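Local coordinates for protein putative drug/sodium antiporter (Escherichia coli, PDB 4Z3N) that is a MATE-family membrane transporter linked to export of the genotoxin colibactin, and probably works as an antiporter, at residues L112-I117 with K251-F256. Residues are numbered along the deposited sequence; the frame is centred on the assembly and turned at random.
Sequences LSVGII and KIYREF
Segments 112-117 and 251-256, of helices 107-132 and 250-284, cross at -68° with their axes 10.4 Å apart at closest approach, Val114 and Tyr253 lying nearest each other along the two backbones. In the MATE fold two bundles of transmembrane helices face each other, and this apolar helix-helix crossing joins a helix of the first MatE family region to the long helix at the start of the second half of the chain. Val114 carries most of the contact. Its CG1 stands anti to the backbone N and CG2 beside it, so the two methyls spread between Tyr253, Ile252 and Phe256. Val114 CG2 sits over one face of the Tyr253 ring, displaced toward the rim, in a CH-pi contact 25° off the ring normal. The ring atom nearest to Val114 CG2 is Tyr253 CZ, at 3.5 Å. Val114 CG2 also meets Ile252 CG2 at 3.9 Å. Val114 CG1 lies 3.9 Å from both Tyr253 CD1 and Tyr253 CE1, and reaches the Phe256 ring more loosely and obliquely.

Phe256, with CG anti to its backbone N, extends its ring across to the backbone of Gly115, where Phe256 CE2 comes 3.6 Å from Gly115 CA. Met92 and Leu95 of helix 75-101 also pack against Phe256, and Ile118 touches both aromatic residues, so the crossing belongs to a larger apolar cluster. The Tyr253 side chain crosses that of Ile117 at about a right angle, bringing its ring toward helix 107-132. Ile117 CG2 lies at the ring edge, 4.0 Å from Tyr253 CE1, and Ile117 CD1 approaches Tyr253 OH.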
ATOM      1  N   LEU A 112       4.102  19.119  10.204  1.00 52.03           N
ATOM      2  CA  LEU A 112       4.844  18.061  10.883  1.00 47.89           C
ATOM      3  C   LEU A 112       4.253  17.913  12.281  1.00 52.23           C
ATOM      4  O   LEU A 112       3.940  16.805  12.741  1.00 48.78           O
ATOM      5  CB  LEU A 112       6.340  18.382  10.935  1.00 48.00           C
ATOM      6  CG  LEU A 112       7.202  17.633  11.951  1.00 49.86           C
ATOM      7  CD1 LEU A 112       7.035  16.147  11.805  1.00 49.38           C
ATOM      8  CD2 LEU A 112       8.657  18.000  11.767  1.00 53.64           C
ATOM      9  N   SER A 113       4.062  19.053  12.934  1.00 50.04           N
ATOM     10  CA  SER A 113       3.455  19.083  14.251  1.00 44.50           C
ATOM     11  C   SER A 113       2.127  18.335  14.268  1.00 46.28           C
ATOM     12  O   SER A 113       1.976  17.355  15.000  1.00 49.10           O
ATOM     13  CB  SER A 113       3.269  20.525  14.705  1.00 41.01           C
ATOM     14  OG  SER A 113       4.535  21.113  14.894  1.00 55.39           O
ATOM     15  N   VAL A 114       1.172  18.825  13.479  1.00 46.51           N
ATOM     16  CA  VAL A 114      -0.131  18.195  13.327  1.00 43.48           C
ATOM     17  C   VAL A 114      -0.005  16.749  12.851  1.00 42.58           C
ATOM     18  O   VAL A 114      -0.805  15.894  13.231  1.00 43.35           O
ATOM     19  CB  VAL A 114      -1.016  18.991  12.351  1.00 45.91           C
ATOM     20  CG1 VAL A 114      -2.091  18.106  11.733  1.00 43.14           C
ATOM     21  CG2 VAL A 114      -1.640  20.168  13.060  1.00 48.15           C
ATOM     22  N   GLY A 115       1.018  16.470  12.050  1.00 39.83           N
ATOM     23  CA  GLY A 115       1.310  15.107  11.635  1.00 42.29           C
ATOM     24  C   GLY A 115       1.654  14.201  12.810  1.00 42.69           C
ATOM     25  O   GLY A 115       1.138  13.097  12.944  1.00 37.80           O
ATOM     26  N   ILE A 116       2.528  14.688  13.677  1.00 45.62           N
ATOM     27  CA  ILE A 116       2.941  13.939  14.854  1.00 46.70           C
ATOM     28  C   ILE A 116       1.784  13.737  15.841  1.00 46.96           C
ATOM     29  O   ILE A 116       1.593  12.624  16.362  1.00 44.67           O
ATOM     30  CB  ILE A 116       4.132  14.643  15.541  1.00 47.89           C
ATOM     31  CG1 ILE A 116       5.395  14.423  14.707  1.00 46.73           C
ATOM     32  CG2 ILE A 116       4.356  14.113  16.956  1.00 44.87           C
ATOM     33  CD1 ILE A 116       6.546  15.317  15.088  1.00 49.96           C
ATOM     34  N   ILE A 117       1.013  14.799  16.083  1.00 43.14           N
ATOM     35  CA  ILE A 117      -0.110  14.756  17.027  1.00 41.62           C
ATOM     36  C   ILE A 117      -1.186  13.764  16.584  1.00 43.18           C
ATOM     37  O   ILE A 117      -1.749  13.019  17.396  1.00 42.48           O
ATOM     38  CB  ILE A 117      -0.753  16.153  17.200  1.00 48.01           C
ATOM     39  CG1 ILE A 117       0.173  17.070  18.003  1.00 46.68           C
ATOM     40  CG2 ILE A 117      -2.124  16.057  17.875  1.00 42.34           C
ATOM     41  CD1 ILE A 117      -0.389  18.447  18.246  1.00 40.19           C
ATOM     42  N   LYS A 251      -9.069  23.442  10.759  1.00 53.50           N
ATOM     43  CA  LYS A 251      -9.059  23.353   9.301  1.00 51.49           C
ATOM     44  C   LYS A 251      -7.913  22.444   8.864  1.00 48.14           C
ATOM     45  O   LYS A 251      -8.060  21.623   7.952  1.00 47.91           O
ATOM     46  CB  LYS A 251      -8.936  24.736   8.638  1.00 48.15           C
ATOM     47  CG  LYS A 251      -7.520  25.326   8.621  1.00 59.00           C
ATOM     48  CD  LYS A 251      -7.328  26.321   7.474  1.00 70.04           C
ATOM     49  CE  LYS A 251      -6.314  27.424   7.822  1.00 72.74           C
ATOM     50  NZ  LYS A 251      -4.932  26.904   8.008  1.00 70.45           N
ATOM     51  N   ILE A 252      -6.777  22.578   9.535  1.00 42.89           N
ATOM     52  CA  ILE A 252      -5.576  21.878   9.110  1.00 45.52           C
ATOM     53  C   ILE A 252      -5.545  20.415   9.590  1.00 45.88           C
ATOM     54  O   ILE A 252      -4.939  19.569   8.941  1.00 42.92           O
ATOM     55  CB  ILE A 252      -4.319  22.616   9.587  1.00 45.54           C
ATOM     56  CG1 ILE A 252      -3.101  22.111   8.824  1.00 35.49           C
ATOM     57  CG2 ILE A 252      -4.162  22.488  11.104  1.00 50.72           C
ATOM     58  CD1 ILE A 252      -1.846  22.820   9.188  1.00 48.43           C
ATOM     59  N   TYR A 253      -6.182  20.128  10.723  1.00 40.70           N
ATOM     60  CA  TYR A 253      -6.443  18.751  11.120  1.00 42.08           C
ATOM     61  C   TYR A 253      -7.396  18.116  10.122  1.00 43.96           C
ATOM     62  O   TYR A 253      -7.253  16.947   9.767  1.00 45.70           O
ATOM     63  CB  TYR A 253      -7.023  18.673  12.540  1.00 46.75           C
ATOM     64  CG  TYR A 253      -5.962  18.867  13.593  1.00 49.97           C
ATOM     65  CD1 TYR A 253      -5.211  17.791  14.045  1.00 48.28           C
ATOM     66  CD2 TYR A 253      -5.674  20.129  14.101  1.00 48.75           C
ATOM     67  CE1 TYR A 253      -4.214  17.961  14.987  1.00 50.44           C
ATOM     68  CE2 TYR A 253      -4.678  20.314  15.043  1.00 47.93           C
ATOM     69  CZ  TYR A 253      -3.950  19.222  15.484  1.00 52.06           C
ATOM     70  OH  TYR A 253      -2.958  19.382  16.426  1.00 53.60           O
ATOM     71  N   ARG A 254      -8.362  18.901   9.664  1.00 43.09           N
ATOM     72  CA  ARG A 254      -9.348  18.437   8.705  1.00 46.80           C
ATOM     73  C   ARG A 254      -8.707  18.089   7.351  1.00 44.87           C
ATOM     74  O   ARG A 254      -8.964  17.026   6.788  1.00 40.84           O
ATOM     75  CB  ARG A 254     -10.433  19.505   8.539  1.00 49.73           C
ATOM     76  CG  ARG A 254     -11.527  19.184   7.534  1.00 50.29           C
ATOM     77  CD  ARG A 254     -12.683  20.112   7.777  1.00 55.84           C
ATOM     78  NE  ARG A 254     -13.669  20.133   6.706  1.00 64.41           N
ATOM     79  CZ  ARG A 254     -14.670  21.010   6.647  1.00 71.59           C
ATOM     80  NH1 ARG A 254     -14.798  21.927   7.600  1.00 67.72           N
ATOM     81  NH2 ARG A 254     -15.543  20.978   5.642  1.00 70.85           N
ATOM     82  N   GLU A 255      -7.871  18.983   6.841  1.00 40.14           N
ATOM     83  CA  GLU A 255      -7.220  18.759   5.566  1.00 40.00           C
ATOM     84  C   GLU A 255      -6.331  17.508   5.609  1.00 44.71           C
ATOM     85  O   GLU A 255      -6.301  16.715   4.660  1.00 43.00           O
ATOM     86  CB  GLU A 255      -6.399  19.989   5.177  1.00 47.19           C
ATOM     87  CG  GLU A 255      -5.619  19.843   3.878  1.00 52.80           C
ATOM     88  CD  GLU A 255      -6.510  19.537   2.673  1.00 56.24           C
ATOM     89  OE1 GLU A 255      -7.177  20.480   2.182  1.00 52.99           O
ATOM     90  OE2 GLU A 255      -6.531  18.362   2.216  1.00 44.15           O
ATOM     91  N   PHE A 256      -5.620  17.337   6.720  1.00 39.69           N
ATOM     92  CA  PHE A 256      -4.722  16.211   6.914  1.00 32.48           C
ATOM     93  C   PHE A 256      -5.537  14.924   7.109  1.00 41.36           C
ATOM     94  O   PHE A 256      -5.193  13.862   6.570  1.00 37.98           O
ATOM     95  CB  PHE A 256      -3.817  16.469   8.121  1.00 31.36           C
ATOM     96  CG  PHE A 256      -2.681  15.491   8.270  1.00 34.12           C
ATOM     97  CD1 PHE A 256      -2.921  14.132   8.454  1.00 32.21           C
ATOM     98  CD2 PHE A 256      -1.368  15.938   8.262  1.00 35.51           C
ATOM     99  CE1 PHE A 256      -1.871  13.228   8.592  1.00 30.82           C
ATOM    100  CE2 PHE A 256      -0.312  15.046   8.401  1.00 38.64           C
ATOM    101  CZ  PHE A 256      -0.566  13.682   8.561  1.00 34.64           C
TER